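RagB/SusD family nutrient uptake outer membrane protein (Bacteroides thetaiotaomicron, PDB 7KV2) probably binds beta-glucan at the bacterial surface as a SusD-family outer membrane protein, serving glycan uptake. Local coordinates at residues S193-I198 with M222-I227; S270-F275 with I402-E407. All coordinates share one frame; numbering follows the deposited sequence.

Contact 1 of 2, residues S193-I198 with M222-I227. With EDO (1,2-ethanediol), chain E.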
# COMPACT_ATOMS: atom_id res chain seq x y z
N SER A 193 -7.57 -4.64 -19.58
CA SER A 193 -8.37 -3.49 -19.09
C SER A 193 -7.51 -2.22 -19.02
O SER A 193 -7.97 -1.16 -19.45
CB SER A 193 -8.99 -3.77 -17.76
OG SER A 193 -10.05 -4.71 -17.88
N LEU A 194 -6.29 -2.33 -18.49
CA LEU A 194 -5.37 -1.16 -18.41
C LEU A 194 -5.04 -0.68 -19.84
O LEU A 194 -4.97 0.55 -20.02
CB LEU A 194 -4.11 -1.52 -17.63
CG LEU A 194 -4.32 -1.82 -16.15
CD1 LEU A 194 -2.98 -1.89 -15.42
CD2 LEU A 194 -5.22 -0.79 -15.48
N GLU A 195 -4.79 -1.59 -20.78
CA GLU A 195 -4.49 -1.23 -22.20
C GLU A 195 -5.67 -0.40 -22.75
O GLU A 195 -5.43 0.64 -23.37
CB GLU A 195 -4.23 -2.49 -23.02
CG GLU A 195 -2.88 -3.11 -22.73
CD GLU A 195 -2.57 -4.50 -23.29
OE1 GLU A 195 -3.50 -5.18 -23.78
OE2 GLU A 195 -1.40 -4.90 -23.21
N GLU A 196 -6.89 -0.82 -22.47
CA GLU A 196 -8.12 -0.14 -22.95
C GLU A 196 -8.21 1.25 -22.34
O GLU A 196 -8.63 2.18 -23.03
CB GLU A 196 -9.37 -0.89 -22.55
CG GLU A 196 -9.56 -2.17 -23.32
CD GLU A 196 -10.76 -2.94 -22.81
OE1 GLU A 196 -11.62 -2.33 -22.10
OE2 GLU A 196 -10.82 -4.16 -23.08
N VAL A 197 -7.96 1.37 -21.04
CA VAL A 197 -8.02 2.68 -20.35
C VAL A 197 -6.97 3.59 -20.98
O VAL A 197 -7.26 4.78 -21.22
CB VAL A 197 -7.77 2.53 -18.84
CG1 VAL A 197 -7.35 3.86 -18.25
CG2 VAL A 197 -8.97 1.94 -18.14
N ILE A 198 -5.76 3.07 -21.21
CA ILE A 198 -4.66 3.89 -21.77
C ILE A 198 -5.10 4.37 -23.16
O ILE A 198 -4.90 5.55 -23.50
CB ILE A 198 -3.35 3.09 -21.78
CG1 ILE A 198 -2.82 2.90 -20.34
CG2 ILE A 198 -2.31 3.76 -22.67
CD1 ILE A 198 -1.76 1.83 -20.16
N MET A 222 1.78 3.28 -13.49
CA MET A 222 2.43 2.62 -12.33
C MET A 222 1.74 1.29 -12.02
O MET A 222 2.44 0.33 -11.68
CB MET A 222 2.46 3.53 -11.11
CG MET A 222 3.41 4.73 -11.27
SD MET A 222 5.14 4.27 -11.52
CE MET A 222 5.59 3.86 -9.82
N LEU A 223 0.41 1.24 -12.03
CA LEU A 223 -0.36 -0.00 -11.80
C LEU A 223 -0.02 -1.03 -12.91
O LEU A 223 0.17 -2.22 -12.60
CB LEU A 223 -1.85 0.36 -11.75
CG LEU A 223 -2.78 -0.82 -11.53
CD1 LEU A 223 -2.41 -1.58 -10.28
CD2 LEU A 223 -4.23 -0.34 -11.46
N TYR A 224 0.16 -0.56 -14.14
CA TYR A 224 0.55 -1.41 -15.30
C TYR A 224 1.92 -2.03 -15.01
O TYR A 224 2.08 -3.27 -15.00
CB TYR A 224 0.46 -0.57 -16.58
CG TYR A 224 0.93 -1.29 -17.82
CD1 TYR A 224 2.28 -1.42 -18.11
CD2 TYR A 224 0.02 -1.90 -18.67
CE1 TYR A 224 2.71 -2.06 -19.27
CE2 TYR A 224 0.45 -2.56 -19.82
CZ TYR A 224 1.79 -2.63 -20.13
OH TYR A 224 2.21 -3.30 -21.24
N ALA A 225 2.92 -1.20 -14.65
CA ALA A 225 4.29 -1.68 -14.35
C ALA A 225 4.24 -2.67 -13.18
O ALA A 225 4.97 -3.72 -13.23
CB ALA A 225 5.20 -0.50 -14.04
N GLU A 226 3.43 -2.36 -12.17
CA GLU A 226 3.27 -3.19 -10.97
C GLU A 226 2.83 -4.61 -11.37
O GLU A 226 3.52 -5.59 -10.97
CB GLU A 226 2.27 -2.61 -9.98
CG GLU A 226 2.10 -3.51 -8.76
CD GLU A 226 1.31 -2.93 -7.59
OE1 GLU A 226 1.05 -1.69 -7.54
OE2 GLU A 226 0.92 -3.74 -6.76
N ILE A 227 1.74 -4.74 -12.11
CA ILE A 227 1.16 -6.09 -12.39
C ILE A 227 2.04 -6.82 -13.44
O ILE A 227 2.28 -8.05 -13.28
CB ILE A 227 -0.34 -6.00 -12.73
CG1 ILE A 227 -0.60 -5.36 -14.10
CG2 ILE A 227 -1.12 -5.28 -11.63
CD1 ILE A 227 -2.02 -5.52 -14.55
C1 EDO E . -0.98 -4.02 -3.98
O1 EDO E . -0.70 -4.75 -2.80
C2 EDO E . -0.38 -2.67 -4.04
O2 EDO E . -0.85 -1.79 -5.08
O HOH W 1 0.36 -3.09 -23.46
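The ring of Y224 meets helix 183-200 near its own plane, with CG of E195 and CB of L194 at its edge, while CD1 of I198 comes in obliquely at 4.4 Å from CD2 of Y224. Y243 of helix 237-249 adds an edge-to-face ring contact. The motif is an antiparallel helix pair, 193-198 against 222-227, in the helical, TPR-like part of the SusD fold; the segment axes run 157° apart and 10.7 Å from each other at their closest.

L194 carries most of the apolar contact. Its CG is anti to the carbonyl carbon (chi1 -66°), and the extended branch sends CD1 onto the backbone of the other helix, 3.6 Å from CA of Y224. The same methyl touches CG of L223, whose side chain crosses that of L194 at about a right angle, and the tip of I227. I227 also packs on N156 of helix 137-162 and on Y187, M190 and V191 earlier in helix 183-200.

At the polar margin, no direct hydrogen bond joins the two segments. E195 is held chiefly by a salt bridge from OE2 to R236, and the phenol of Y224 reaches it through solvent: one water donates to OE2 of E195 at 2.5 Å and lies 2.9 Å from OH of Y224, bridging two oxygens that are themselves 4.4 Å apart.

Contact 2 of 2, residues S270-F275 with I402-E407. With NA (sodium ion), chain G.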
# COMPACT_ATOMS: atom_id res chain seq x y z
N SER A 270 2.71 15.83 -3.19
CA SER A 270 3.92 16.63 -3.51
C SER A 270 4.33 16.33 -4.96
O SER A 270 3.69 15.51 -5.67
CB SER A 270 5.04 16.26 -2.62
OG SER A 270 5.51 14.96 -2.98
N ILE A 271 5.46 16.88 -5.37
CA ILE A 271 5.96 16.60 -6.75
C ILE A 271 6.32 15.12 -6.87
O ILE A 271 6.36 14.59 -8.00
CB ILE A 271 7.13 17.52 -7.09
CG1 ILE A 271 7.33 17.50 -8.61
CG2 ILE A 271 8.37 17.17 -6.29
CD1 ILE A 271 7.80 18.79 -9.15
N GLU A 272 6.54 14.43 -5.75
CA GLU A 272 6.91 12.99 -5.76
C GLU A 272 5.67 12.09 -5.87
O GLU A 272 5.85 10.91 -6.20
CB GLU A 272 7.64 12.65 -4.48
CG GLU A 272 8.33 11.33 -4.58
CD GLU A 272 9.51 11.11 -3.71
OE1 GLU A 272 10.14 12.11 -3.30
OE2 GLU A 272 9.79 9.93 -3.45
N SER A 273 4.49 12.58 -5.52
CA SER A 273 3.28 11.73 -5.37
C SER A 273 2.67 11.50 -6.74
O SER A 273 2.28 12.49 -7.38
CB SER A 273 2.21 12.28 -4.44
OG SER A 273 2.77 12.85 -3.28
N ILE A 274 2.56 10.23 -7.15
CA ILE A 274 1.78 9.76 -8.33
C ILE A 274 0.38 9.33 -7.87
O ILE A 274 -0.64 9.71 -8.52
CB ILE A 274 2.54 8.65 -9.08
CG1 ILE A 274 3.82 9.24 -9.68
CG2 ILE A 274 1.65 7.96 -10.10
CD1 ILE A 274 4.84 8.25 -10.10
N PHE A 275 0.27 8.61 -6.75
CA PHE A 275 -1.06 8.23 -6.24
C PHE A 275 -1.01 8.03 -4.73
O PHE A 275 -0.08 7.37 -4.23
CB PHE A 275 -1.57 7.01 -7.01
CG PHE A 275 -3.05 6.80 -6.91
CD1 PHE A 275 -3.94 7.74 -7.41
CD2 PHE A 275 -3.57 5.67 -6.26
CE1 PHE A 275 -5.31 7.55 -7.31
CE2 PHE A 275 -4.94 5.49 -6.16
CZ PHE A 275 -5.81 6.44 -6.67
N ILE A 402 0.64 5.43 -2.23
CA ILE A 402 0.59 4.19 -3.05
C ILE A 402 1.77 4.17 -4.04
O ILE A 402 2.59 3.24 -3.94
CB ILE A 402 -0.78 4.09 -3.76
CG1 ILE A 402 -1.95 4.14 -2.77
CG2 ILE A 402 -0.82 2.84 -4.63
CD1 ILE A 402 -1.89 3.05 -1.69
N TYR A 403 1.90 5.21 -4.89
CA TYR A 403 2.96 5.33 -5.92
C TYR A 403 3.71 6.65 -5.74
O TYR A 403 3.08 7.76 -5.71
CB TYR A 403 2.42 5.27 -7.34
CG TYR A 403 1.73 3.97 -7.62
CD1 TYR A 403 2.39 2.76 -7.44
CD2 TYR A 403 0.45 3.95 -8.16
CE1 TYR A 403 1.76 1.54 -7.72
CE2 TYR A 403 -0.16 2.75 -8.46
CZ TYR A 403 0.50 1.55 -8.27
OH TYR A 403 -0.18 0.38 -8.51
N ARG A 404 5.03 6.51 -5.57
CA ARG A 404 5.96 7.65 -5.44
C ARG A 404 6.93 7.59 -6.61
O ARG A 404 7.23 6.49 -7.08
CB ARG A 404 6.72 7.62 -4.12
CG ARG A 404 5.79 7.62 -2.92
CD ARG A 404 6.47 7.93 -1.60
NE ARG A 404 7.31 6.87 -1.02
CZ ARG A 404 8.65 6.84 -1.03
NH1 ARG A 404 9.36 7.78 -1.66
NH2 ARG A 404 9.28 5.88 -0.40
N TYR A 405 7.44 8.74 -7.00
CA TYR A 405 8.34 8.84 -8.17
C TYR A 405 9.61 8.02 -7.96
O TYR A 405 10.17 7.59 -8.93
CB TYR A 405 8.68 10.30 -8.40
CG TYR A 405 9.48 10.60 -9.64
CD1 TYR A 405 8.93 10.51 -10.90
CD2 TYR A 405 10.76 11.10 -9.53
CE1 TYR A 405 9.65 10.89 -12.03
CE2 TYR A 405 11.50 11.47 -10.64
CZ TYR A 405 10.95 11.37 -11.90
OH TYR A 405 11.69 11.79 -12.97
N SER A 406 10.10 7.83 -6.74
CA SER A 406 11.29 6.95 -6.55
C SER A 406 10.98 5.53 -7.07
O SER A 406 11.89 4.84 -7.57
CB SER A 406 11.73 6.96 -5.12
OG SER A 406 10.72 6.44 -4.29
N GLU A 407 9.71 5.10 -7.02
CA GLU A 407 9.31 3.80 -7.57
C GLU A 407 9.36 3.84 -9.10
O GLU A 407 9.77 2.80 -9.71
CB GLU A 407 7.93 3.39 -7.10
CG GLU A 407 7.70 1.92 -7.38
CD GLU A 407 6.49 1.25 -6.79
OE1 GLU A 407 5.65 1.94 -6.15
OE2 GLU A 407 6.38 -0.01 -7.02
NA NA G . 10.15 13.88 -14.05
O HOH W 2 11.75 15.45 -13.98
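E272 and R404 meet in a salt bridge, OE2 to NH1 at 2.8 Å, although the hydrogen bond within it is weak, bent to 126° at the hydrogen. The carboxylate lies at the guanidinium edge with the two planes 47° apart. The extended chain of E272, with CG anti to the backbone N (chi1 -165°), also lays CG against CB of Y405. Beside it, the backbone O of E272 accepts from N of Y405 at 2.8 Å.

Two carbonyls hold the rest of the antiparallel pairing, each gripped by two N-H groups: O of Y403 takes N of I274 at 2.9 Å and N of F275, and O of F275 takes N of I402 and of Y403. Each marks a classic beta bulge, with I274 and F275 both facing Y403, and I402 and Y403 both facing F275. CB of I274 packs on CB of Y403 at 3.8 Å, and CB of F275 on CD2 of the Y403 ring, which carries CG2 of I402 over one face.

Farther out, an ST turn at S270 shapes the approach to E272. OE1 of E272 pairs with R435, and R404 also bridges to E456 and E460. An alanine in place of E272 would probably leave R435 without this carboxylate partner and open a gap beside R404 and Y405.

OH of Y405 binds the sodium ion at 2.8 Å, with backbone O atoms of I248, S250 and Y253 and a water completing the site. Strand 400-404 runs directly into helix 405-417; helix 425-435 packs on R404, helix 217-231 on F275 and Y403, and helix 237-249 on I274 and Y405.

Both contacts are buried, yet contact 2 lies deeper, its centre about 12 Å from the centre of the chain against about 17 Å for contact 1, which has a partly exposed, watered margin at E195. Contact 1 joins two helices chiefly by apolar side chains, with one water bridge, whereas contact 2 binds a strand pair by backbone hydrogen bonds, with buried charges and a metal ligand at its helical end. Helix 217-231, part of contact 1, packs against contact 2: E226 OE1 and Y403 OH lie 2.6 Å apart, a probable hydrogen bond, while M222 packs on Y403 and E407. Helix 217-231 therefore faces helix 183-200 on one side and the sheet on another.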